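PDB 3QOO: uncharacterized protein from Thermanaerovibrio acidaminovorans, which is of unknown function but adopts a hot-dog fold and, by family, may resemble fluoroacetyl-CoA-specific thioesterases. Local coordinates for residues E37-S40 / T41-L45; D92-G96 / N97-L101; V22-S25 / D26-N30. All coordinates share one frame; numbering follows the deposited sequence. Where two conformers were deposited one is given.

How the contacts relate
From the N terminus, strand 15-21 leads into the loop that holds contact 3, where residues 22-30 fold back on themselves and Ser23 and Ser25 bind a sodium ion. The same connection ends in contact 1, residues 37-45, where it enters helix 41-56. These two contacts touch, their centres about 6 Å apart: Ser40 meets Thr29 and Asp26, so the beginning and end of the connection are tied together, and both border the second subunit. Contact 2 comes last, at the tip of the hairpin between strands 84-95 and 98-107, its centre about 25 Å from that of contact 1. The three follow in series and neither nest nor cross.

Contact 1 of 3, residues E37-S40 / T41-L45; sequences EFMS and TAAFL
Met39, a selenomethionine, reaches along the start of helix 41-56 and lays its side chain over one face of the Phe44 ring. CG stands anti to the backbone N (chi1 -179°) and the next bond is extended too, which carries the chain out across the ring. SE comes to 3.8 Å from the Phe44 ring centroid, shifted toward the rim, in a Met-aromatic contact; CG, 4.0 Å from that centroid, adds a CH-pi contact. Met39 CG also packs 3.6 Å from Ala43 CB, and a bend at chi3 turns CE toward the same methyl. Ser40 follows as the N-cap. Its OG accepts from Ala43 N at 3.0 Å and is hydrogen-bonded as well to Thr29 OG1 of the preceding loop, so one hydroxyl links the helix start to that loop. Ser40 O takes Phe44 N at 3.1 Å in a nearly straight bond (N-H...O 167°), starting the helical pattern. Beyond the junction, Thr41 OG1 bonds to Asn75, and Phe44 rests on strands 64-75 and 110-123, in keeping with the hot-dog fold, whose sheet wraps a central helix. Ala42 packs on its counterpart in the second subunit. The chemistry divides cleanly: the Ser40 hydroxyl and carbonyl occupy two N-H groups of the first turn, where the helix dipole would probably reward an acceptor, while the Met39 chain, here with selenium in place of sulfur, packs on an apolar ring face.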
ATOM      1  N   GLU A  37       7.428  -6.335  14.816  1.00 13.38           N
ATOM      2  CA  GLU A  37       8.823  -5.901  14.886  1.00 13.40           C
ATOM      3  C   GLU A  37       9.271  -5.085  13.684  1.00 12.89           C
ATOM      4  O   GLU A  37      10.317  -4.482  13.757  1.00 14.95           O
ATOM      5  CB  GLU A  37       9.807  -7.074  15.067  1.00 15.63           C
ATOM      6  CG  GLU A  37      10.003  -7.470  16.492  1.00 19.37           C
ATOM      7  CD  GLU A  37      11.165  -8.405  16.744  1.00 20.92           C
ATOM      8  OE1 GLU A  37      12.321  -8.099  16.387  1.00 24.81           O
ATOM      9  OE2 GLU A  37      10.951  -9.416  17.408  1.00 25.14           O
ATOM     10  N   PHE A  38       8.542  -5.074  12.588  1.00 11.23           N
ATOM     11  CA  PHE A  38       9.059  -4.410  11.394  1.00 11.48           C
ATOM     12  C   PHE A  38       8.000  -3.690  10.590  1.00 10.70           C
ATOM     13  O   PHE A  38       6.800  -3.906  10.739  1.00 11.20           O
ATOM     14  CB  PHE A  38       9.850  -5.414  10.555  1.00 11.48           C
ATOM     15  CG  PHE A  38       9.088  -6.664  10.192  1.00 13.48           C
ATOM     16  CD1 PHE A  38       8.298  -6.700   9.059  1.00 16.23           C
ATOM     17  CD2 PHE A  38       9.236  -7.807  10.948  1.00 15.56           C
ATOM     18  CE1 PHE A  38       7.652  -7.846   8.705  1.00 19.86           C
ATOM     19  CE2 PHE A  38       8.587  -8.958  10.612  1.00 18.40           C
ATOM     20  CZ  PHE A  38       7.794  -8.993   9.498  1.00 19.88           C
HETATM   21  N   MSE A  39       8.472  -2.802   9.733  1.00  9.70           N
HETATM   22  CA  MSE A  39       7.611  -1.894   9.001  1.00  8.85           C
HETATM   23  C   MSE A  39       6.693  -2.641   8.038  1.00  9.33           C
HETATM   24  O   MSE A  39       7.124  -3.558   7.330  1.00  9.45           O
HETATM   25  CB  MSE A  39       8.500  -0.915   8.226  1.00  9.19           C
HETATM   26  CG  MSE A  39       7.734   0.135   7.402  1.00  9.76           C
HETATM   27 SE   MSE A  39       8.881   1.555   6.691  0.79 10.81          SE
HETATM   28  CE  MSE A  39       8.340   2.652   8.003  1.00 15.83           C
ATOM     29  N   SER A  40       5.429  -2.227   7.994  1.00  9.18           N
ATOM     30  CA  SER A  40       4.402  -2.851   7.150  1.00  9.12           C
ATOM     31  C   SER A  40       4.451  -2.347   5.716  1.00  8.76           C
ATOM     32  O   SER A  40       4.980  -1.271   5.392  1.00  9.33           O
ATOM     33  CB  SER A  40       3.037  -2.524   7.699  1.00  9.77           C
ATOM     34  OG  SER A  40       2.718  -1.175   7.452  1.00 11.58           O
ATOM     35  N   THR A  41       3.840  -3.109   4.829  1.00  7.97           N
ATOM     36  CA  THR A  41       3.716  -2.687   3.449  1.00  8.27           C
ATOM     37  C   THR A  41       2.943  -1.384   3.329  1.00  8.94           C
ATOM     38  O   THR A  41       3.313  -0.522   2.538  1.00  9.32           O
ATOM     39  CB  THR A  41       3.047  -3.758   2.611  1.00  8.81           C
ATOM     40  OG1 THR A  41       3.724  -5.003   2.849  1.00 10.05           O
ATOM     41  CG2 THR A  41       3.132  -3.428   1.117  1.00  9.90           C
ATOM     42  N   ALA A  42       1.896  -1.219   4.126  1.00  8.77           N
ATOM     43  CA  ALA A  42       1.112   0.008   4.104  1.00  8.83           C
ATOM     44  C   ALA A  42       1.979   1.208   4.460  1.00  8.89           C
ATOM     45  O   ALA A  42       1.836   2.296   3.866  1.00  9.94           O
ATOM     46  CB  ALA A  42      -0.074  -0.063   5.071  1.00 10.58           C
ATOM     47  N   ALA A  43       2.894   1.042   5.412  1.00  8.77           N
ATOM     48  CA  ALA A  43       3.798   2.120   5.794  1.00  9.54           C
ATOM     49  C   ALA A  43       4.743   2.469   4.662  1.00  9.43           C
ATOM     50  O   ALA A  43       5.017   3.651   4.427  1.00 10.16           O
ATOM     51  CB  ALA A  43       4.579   1.745   7.041  1.00 10.78           C
ATOM     52  N   PHE A  44       5.314   1.482   4.001  1.00  8.67           N
ATOM     53  CA  PHE A  44       6.142   1.758   2.822  1.00  8.14           C
ATOM     54  C   PHE A  44       5.360   2.533   1.790  1.00  8.31           C
ATOM     55  O   PHE A  44       5.867   3.498   1.202  1.00  9.83           O
ATOM     56  CB  PHE A  44       6.694   0.477   2.202  1.00  8.98           C
ATOM     57  CG  PHE A  44       7.811  -0.142   2.978  1.00  8.56           C
ATOM     58  CD1 PHE A  44       9.067   0.399   2.972  1.00 10.28           C
ATOM     59  CD2 PHE A  44       7.635  -1.326   3.652  1.00 11.01           C
ATOM     60  CE1 PHE A  44      10.096  -0.155   3.668  1.00 11.14           C
ATOM     61  CE2 PHE A  44       8.682  -1.910   4.342  1.00 10.16           C
ATOM     62  CZ  PHE A  44       9.910  -1.325   4.353  1.00 11.32           C
ATOM     63  N   LEU A  45       4.106   2.141   1.572  1.00  8.58           N
ATOM     64  CA  LEU A  45       3.259   2.806   0.596  1.00  9.90           C
ATOM     65  C   LEU A  45       2.960   4.256   1.006  1.00  9.69           C
ATOM     66  O   LEU A  45       3.079   5.176   0.190  1.00  9.86           O
ATOM     67  CB  LEU A  45       1.982   2.000   0.382  1.00 11.18           C
ATOM     68  CG  LEU A  45       1.300   2.116  -0.978  1.00 14.65           C
ATOM     69  CD1 LEU A  45       0.317   0.992  -1.159  1.00 18.63           C
ATOM     70  CD2 LEU A  45       0.624   3.447  -1.185  1.00 15.28           C
TER

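Contact 2 of 3, residues D92-G96 / N97-L101; sequences DRVEG and NRVVL
Arg93 and Val100 lie side by side and point the same way, as a hydrogen-bonded antiparallel pair of the hairpin. The guanidinium is spread flat over the valine: Val100 CG2 sits beneath its centre, 3.8 Å from Arg93 CZ. Chi1 of 68° and a chain extended from CG to NE bring the group there, and carboxylates at its edge fix its rotation. Glu95 OE1 meets Arg93 NE at 3.1 Å, in the guanidinium plane yet well above the plane of its own carboxylate, and takes a weak second bond from NH2. Asp92 OD2, in one of two conformers, receives Arg93 NH1 at 3.2 Å nearly along its C-O axis. In that conformer one arginine bridges two acids while its face lies on an apolar branch. On the other side of the sheet Val94 and Val99 form the non-hydrogen-bonded pair, their CG2 atoms 4.5 Å apart. Asp92 and Arg93 together oppose Val100, a classic beta bulge, in which Val100 O accepts from Asp92 N (2.7 Å) and from Arg93 N (3.2 Å). Nearer the tip, Glu95 N donates to Arg98 O at 2.8 Å, and a type II' turn from Glu95 to Arg98 reverses the chain, with Gly96 at positive phi (56°). Arg98 bends at chi2, and its NE donates to Asn97 OD1, which lies in the guanidinium plane, at 3.1 Å; NH1 goes to Glu118 in a salt bridge. Strand 98-107 lies between strands 84-95 and 110-123; Asn97, Val99 and Leu101 are backbone-bonded to strand 110-123, while Val94 packs against helix 6-9 and Val100 touches Arg70 of strand 64-75.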
ATOM      1  N   ASP A  92       9.908   8.182 -13.181  0.65 10.35           N
ATOM      2  CA  ASP A  92      10.302   7.161 -14.145  0.65 12.28           C
ATOM      3  C   ASP A  92       9.878   7.532 -15.562  0.65 12.64           C
ATOM      4  O   ASP A  92      10.689   7.495 -16.490  0.65 13.28           O
ATOM      5  CB  ASP A  92       9.695   5.804 -13.743  0.65 13.97           C
ATOM      6  CG  ASP A  92      10.087   4.708 -14.691  0.65 15.05           C
ATOM      7  OD1 ASP A  92      11.277   4.344 -14.679  0.65 18.40           O
ATOM      8  OD2 ASP A  92       9.216   4.234 -15.452  0.65 18.65           O
ATOM      9  N   ARG A  93       8.616   7.916 -15.713  1.00 12.70           N
ATOM     10  CA  ARG A  93       8.096   8.320 -17.001  1.00 14.38           C
ATOM     11  C   ARG A  93       6.844   9.152 -16.860  1.00 14.64           C
ATOM     12  O   ARG A  93       6.217   9.163 -15.814  1.00 13.21           O
ATOM     13  CB  ARG A  93       7.864   7.150 -17.907  1.00 17.80           C
ATOM     14  CG  ARG A  93       6.783   6.277 -17.472  1.00 19.34           C
ATOM     15  CD  ARG A  93       6.645   5.062 -18.435  1.00 22.49           C
ATOM     16  NE  ARG A  93       5.464   4.252 -18.153  1.00 25.16           N
ATOM     17  CZ  ARG A  93       5.364   3.313 -17.215  1.00 26.25           C
ATOM     18  NH1 ARG A  93       6.386   3.001 -16.410  1.00 24.97           N
ATOM     19  NH2 ARG A  93       4.208   2.670 -17.096  1.00 27.20           N
ATOM     20  N   VAL A  94       6.533   9.899 -17.926  1.00 16.54           N
ATOM     21  CA  VAL A  94       5.290  10.637 -18.037  1.00 19.23           C
ATOM     22  C   VAL A  94       4.427  10.081 -19.194  1.00 21.55           C
ATOM     23  O   VAL A  94       4.955   9.733 -20.257  1.00 24.60           O
ATOM     24  CB  VAL A  94       5.584  12.097 -18.287  1.00 20.48           C
ATOM     25  CG1 VAL A  94       4.265  12.866 -18.524  1.00 22.29           C
ATOM     26  CG2 VAL A  94       6.385  12.638 -17.137  1.00 20.83           C
ATOM     27  N   GLU A  95       3.128   9.925 -18.974  1.00 23.91           N
ATOM     28  CA  GLU A  95       2.237   9.607 -20.103  1.00 25.73           C
ATOM     29  C   GLU A  95       0.848  10.165 -19.906  1.00 24.44           C
ATOM     30  O   GLU A  95       0.149   9.853 -18.927  1.00 25.32           O
ATOM     31  CB  GLU A  95       2.206   8.111 -20.442  1.00 27.67           C
ATOM     32  CG  GLU A  95       2.262   7.105 -19.294  1.00 31.44           C
ATOM     33  CD  GLU A  95       2.776   5.734 -19.764  1.00 35.82           C
ATOM     34  OE1 GLU A  95       2.528   4.741 -19.047  1.00 37.10           O
ATOM     35  OE2 GLU A  95       3.433   5.658 -20.848  1.00 40.46           O
ATOM     36  N   GLY A  96       0.442  10.931 -20.901  1.00 24.16           N
ATOM     37  CA  GLY A  96      -0.743  11.737 -20.829  1.00 22.84           C
ATOM     38  C   GLY A  96      -0.661  12.650 -19.623  1.00 20.66           C
ATOM     39  O   GLY A  96       0.293  13.402 -19.448  1.00 21.33           O
ATOM     40  N   ASN A  97      -1.683  12.564 -18.778  1.00 18.12           N
ATOM     41  CA  ASN A  97      -1.758  13.353 -17.541  1.00 16.87           C
ATOM     42  C   ASN A  97      -1.279  12.552 -16.347  1.00 15.83           C
ATOM     43  O   ASN A  97      -1.607  12.873 -15.212  1.00 15.69           O
ATOM     44  CB  ASN A  97      -3.158  13.910 -17.323  1.00 16.08           C
ATOM     45  CG  ASN A  97      -4.226  12.823 -17.127  1.00 18.13           C
ATOM     46  OD1 ASN A  97      -3.983  11.632 -17.337  1.00 21.19           O
ATOM     47  ND2 ASN A  97      -5.424  13.242 -16.737  1.00 18.29           N
ATOM     48  N   ARG A  98      -0.460  11.532 -16.606  1.00 15.96           N
ATOM     49  CA  ARG A  98       0.039  10.691 -15.530  1.00 15.72           C
ATOM     50  C   ARG A  98       1.556  10.650 -15.439  1.00 14.58           C
ATOM     51  O   ARG A  98       2.259  10.803 -16.428  1.00 15.34           O
ATOM     52  CB  ARG A  98      -0.512   9.298 -15.670  1.00 18.23           C
ATOM     53  CG  ARG A  98      -1.999   9.204 -15.273  1.00 19.87           C
ATOM     54  CD  ARG A  98      -2.712   8.642 -16.376  1.00 20.69           C
ATOM     55  NE  ARG A  98      -4.135   8.781 -16.165  1.00 18.76           N
ATOM     56  CZ  ARG A  98      -4.918   7.931 -15.536  1.00 16.66           C
ATOM     57  NH1 ARG A  98      -4.430   6.848 -14.942  1.00 19.37           N
ATOM     58  NH2 ARG A  98      -6.202   8.204 -15.484  1.00 17.66           N
ATOM     59  N   VAL A  99       2.027  10.423 -14.223  1.00 12.94           N
ATOM     60  CA  VAL A  99       3.430  10.314 -13.914  1.00 11.37           C
ATOM     61  C   VAL A  99       3.613   8.986 -13.190  1.00 10.84           C
ATOM     62  O   VAL A  99       2.882   8.684 -12.237  1.00 11.62           O
ATOM     63  CB  VAL A  99       3.942  11.486 -13.034  1.00 12.11           C
ATOM     64  CG1 VAL A  99       5.437  11.348 -12.800  1.00 13.14           C
ATOM     65  CG2 VAL A  99       3.587  12.854 -13.654  1.00 15.11           C
ATOM     66  N   VAL A 100       4.583   8.194 -13.635  1.00 10.54           N
ATOM     67  CA  VAL A 100       4.942   6.963 -12.919  1.00 10.81           C
ATOM     68  C   VAL A 100       6.285   7.230 -12.208  1.00  9.95           C
ATOM     69  O   VAL A 100       7.235   7.726 -12.837  1.00 10.94           O
ATOM     70  CB  VAL A 100       5.066   5.772 -13.872  1.00 11.94           C
ATOM     71  CG1 VAL A 100       5.478   4.528 -13.072  1.00 13.14           C
ATOM     72  CG2 VAL A 100       3.735   5.492 -14.611  1.00 14.21           C
ATOM     73  N   LEU A 101       6.319   6.953 -10.917  1.00  9.39           N
ATOM     74  CA  LEU A 101       7.481   7.108 -10.081  1.00  9.47           C
ATOM     75  C   LEU A 101       7.918   5.772  -9.526  1.00  9.34           C
ATOM     76  O   LEU A 101       7.076   4.935  -9.188  1.00 10.48           O
ATOM     77  CB  LEU A 101       7.153   8.054  -8.927  1.00 10.20           C
ATOM     78  CG  LEU A 101       6.644   9.435  -9.397  1.00 11.24           C
ATOM     79  CD1 LEU A 101       5.124   9.505  -9.307  1.00 12.42           C
ATOM     80  CD2 LEU A 101       7.248  10.549  -8.575  1.00 12.86           C
TER

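Contact 3 of 3, residues V22-S25 / D26-N30; sequences VSVS and DTVTN. With NA (sodium ion), chain B.
Ser23 and Asp26 are turned onto each other by their first torsions: Ser23 OG lies between its own backbone N and carbonyl carbon (chi1 73°), and Asp26 CG swings in beside its backbone N (chi1 -56°). Asp26 OD2 is thereby gripped twice by one residue. Ser23 N reaches its anti lone pair at 2.9 Å, whereas Ser23 OG donates from above the carboxylate plane, also at 2.9 Å. In return Asp26 N donates to Ser23 O, closing a tight turn. Ser25 repeats the serine rotamer of Ser23, and the two hydroxyls converge on a sodium ion, 2.5 Å from Ser23 OG and 2.4 Å from Ser25 OG. Three waters complete the five ligands observed; one of them also accepts from Ser25 N. A further water joins Ser25 OG to Asp26 OD1, which has a salt bridge to Lys20. Further on, Val24 O gathers Val28 N, at 3.1 Å and nearly in line with the carbonyl, and Thr27 N, which approaches from above its plane, so the loop folds back through successive turns. The side chains of Val22 and Thr27 cross at about a right angle, CG1 of Val22 4.0 Å from CG2 of Thr27, on the buried side. Through a water, Ser25 O meets Thr29 OG1, the hydroxyl that also serves Ser40 at the start of helix 41-56. Because the Ser23 hydroxyl points its hydrogen at the aspartate, a lone pair of OG can face the metal, and the carboxylate's charge probably strengthens that pull. Asp26 is thus placed as a second-shell residue, beside a sodium ligand but not touching the ion, and Lys20, bridged to its OD1, probably offsets part of its charge.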
ATOM      1  N   VAL A  22      11.369   3.865  11.879  1.00 11.67           N
ATOM      2  CA  VAL A  22      10.297   2.874  12.032  1.00 10.63           C
ATOM      3  C   VAL A  22       9.773   2.942  13.457  1.00 10.43           C
ATOM      4  O   VAL A  22      10.499   2.675  14.420  1.00 11.41           O
ATOM      5  CB  VAL A  22      10.748   1.458  11.660  1.00 10.24           C
ATOM      6  CG1 VAL A  22       9.604   0.471  11.845  1.00 11.02           C
ATOM      7  CG2 VAL A  22      11.328   1.408  10.247  1.00 10.95           C
ATOM      8  N   SER A  23       8.478   3.219  13.588  1.00 10.47           N
ATOM      9  CA  SER A  23       7.804   3.344  14.868  1.00 10.62           C
ATOM     10  C   SER A  23       6.610   2.390  14.944  1.00 10.25           C
ATOM     11  O   SER A  23       6.234   1.778  13.954  1.00 10.97           O
ATOM     12  CB  SER A  23       7.365   4.773  15.131  1.00 11.77           C
ATOM     13  OG  SER A  23       6.252   5.115  14.305  1.00 14.84           O
ATOM     14  N   VAL A  24       6.000   2.308  16.114  0.58 10.88           N
ATOM     15  CA  VAL A  24       4.903   1.361  16.311  0.58 11.36           C
ATOM     16  C   VAL A  24       3.744   1.628  15.318  0.58 11.26           C
ATOM     17  O   VAL A  24       3.122   0.695  14.816  0.58 13.01           O
ATOM     18  CB  VAL A  24       4.446   1.303  17.815  0.58 11.89           C
ATOM     19  CG1 VAL A  24       3.887   2.646  18.270  0.58 11.75           C
ATOM     20  CG2 VAL A  24       3.496   0.103  18.085  0.58 14.32           C
ATOM     21  N   SER A  25       3.495   2.893  14.954  1.00 11.81           N
ATOM     22  CA  SER A  25       2.410   3.189  14.014  1.00 12.69           C
ATOM     23  C   SER A  25       2.695   2.715  12.607  1.00 11.92           C
ATOM     24  O   SER A  25       1.801   2.614  11.775  1.00 13.50           O
ATOM     25  CB  SER A  25       2.060   4.656  14.027  1.00 13.00           C
ATOM     26  OG  SER A  25       3.109   5.440  13.555  1.00 13.82           O
ATOM     27  N   ASP A  26       3.951   2.401  12.318  1.00 11.56           N
ATOM     28  CA  ASP A  26       4.390   1.893  11.031  1.00 11.57           C
ATOM     29  C   ASP A  26       4.401   0.379  10.979  1.00 11.21           C
ATOM     30  O   ASP A  26       4.675  -0.175   9.925  1.00 12.96           O
ATOM     31  CB  ASP A  26       5.812   2.402  10.722  1.00 12.29           C
ATOM     32  CG  ASP A  26       5.926   3.900  10.773  1.00 14.33           C
ATOM     33  OD1 ASP A  26       5.147   4.530  10.033  1.00 15.34           O
ATOM     34  OD2 ASP A  26       6.776   4.432  11.533  1.00 15.08           O
ATOM     35  N   THR A  27       4.111  -0.311  12.080  1.00 12.99           N
ATOM     36  CA  THR A  27       4.187  -1.778  12.138  1.00 15.03           C
ATOM     37  C   THR A  27       2.820  -2.353  12.411  1.00 16.80           C
ATOM     38  O   THR A  27       2.537  -3.518  12.038  1.00 17.12           O
ATOM     39  CB  THR A  27       5.146  -2.276  13.229  1.00 15.17           C
ATOM     40  OG1 THR A  27       4.580  -2.010  14.533  1.00 18.60           O
ATOM     41  CG2 THR A  27       6.521  -1.687  13.107  1.00 16.64           C
ATOM     42  N   VAL A  28       1.978  -1.586  13.113  1.00 17.09           N
ATOM     43  CA  VAL A  28       0.678  -2.086  13.558  1.00 19.18           C
ATOM     44  C   VAL A  28      -0.187  -2.344  12.341  1.00 18.68           C
ATOM     45  O   VAL A  28      -1.094  -3.200  12.360  1.00 19.29           O
ATOM     46  CB  VAL A  28      -0.032  -1.098  14.516  1.00 20.41           C
ATOM     47  CG1 VAL A  28       0.782  -0.924  15.775  1.00 23.96           C
ATOM     48  CG2 VAL A  28      -0.371   0.226  13.818  1.00 20.73           C
ATOM     49  N   THR A  29       0.123  -1.613  11.270  1.00 18.10           N
ATOM     50  CA  THR A  29      -0.547  -1.736   9.983  1.00 18.07           C
ATOM     51  C   THR A  29      -0.185  -3.011   9.187  1.00 18.00           C
ATOM     52  O   THR A  29      -0.720  -3.250   8.075  1.00 17.30           O
ATOM     53  CB  THR A  29      -0.303  -0.489   9.168  1.00 18.18           C
ATOM     54  OG1 THR A  29       1.093  -0.137   9.207  1.00 15.61           O
ATOM     55  CG2 THR A  29      -1.116   0.680   9.771  1.00 19.41           C
ATOM     56  N   ASN A  30       0.701  -3.837   9.752  1.00 17.79           N
ATOM     57  CA  ASN A  30       0.812  -5.269   9.374  1.00 18.10           C
ATOM     58  C   ASN A  30      -0.457  -6.094   9.684  1.00 19.06           C
ATOM     59  O   ASN A  30      -0.625  -7.212   9.159  1.00 18.99           O
ATOM     60  CB  ASN A  30       2.027  -5.931  10.078  1.00 18.10           C
ATOM     61  CG  ASN A  30       3.352  -5.670   9.361  1.00 17.54           C
ATOM     62  OD1 ASN A  30       3.454  -5.941   8.151  1.00 19.21           O
ATOM     63  ND2 ASN A  30       4.387  -5.204  10.106  1.00 16.00           N
TER
HETATM   64 NA    NA B 136       4.577   6.841  14.808  1.00 16.03          NA
HETATM   65  O   HOH W   1       1.480   2.496   8.687  1.00 18.72           O
HETATM   66  O   HOH W   2       2.776   5.988  10.961  1.00 30.60           O
HETATM   67  O   HOH W   3       4.002   5.487  16.771  1.00 14.88           O
HETATM   68  O   HOH W   4       5.278   7.974  12.864  1.00 24.59           O
HETATM   69  O   HOH W   5       2.736   8.338  15.167  1.00 24.02           O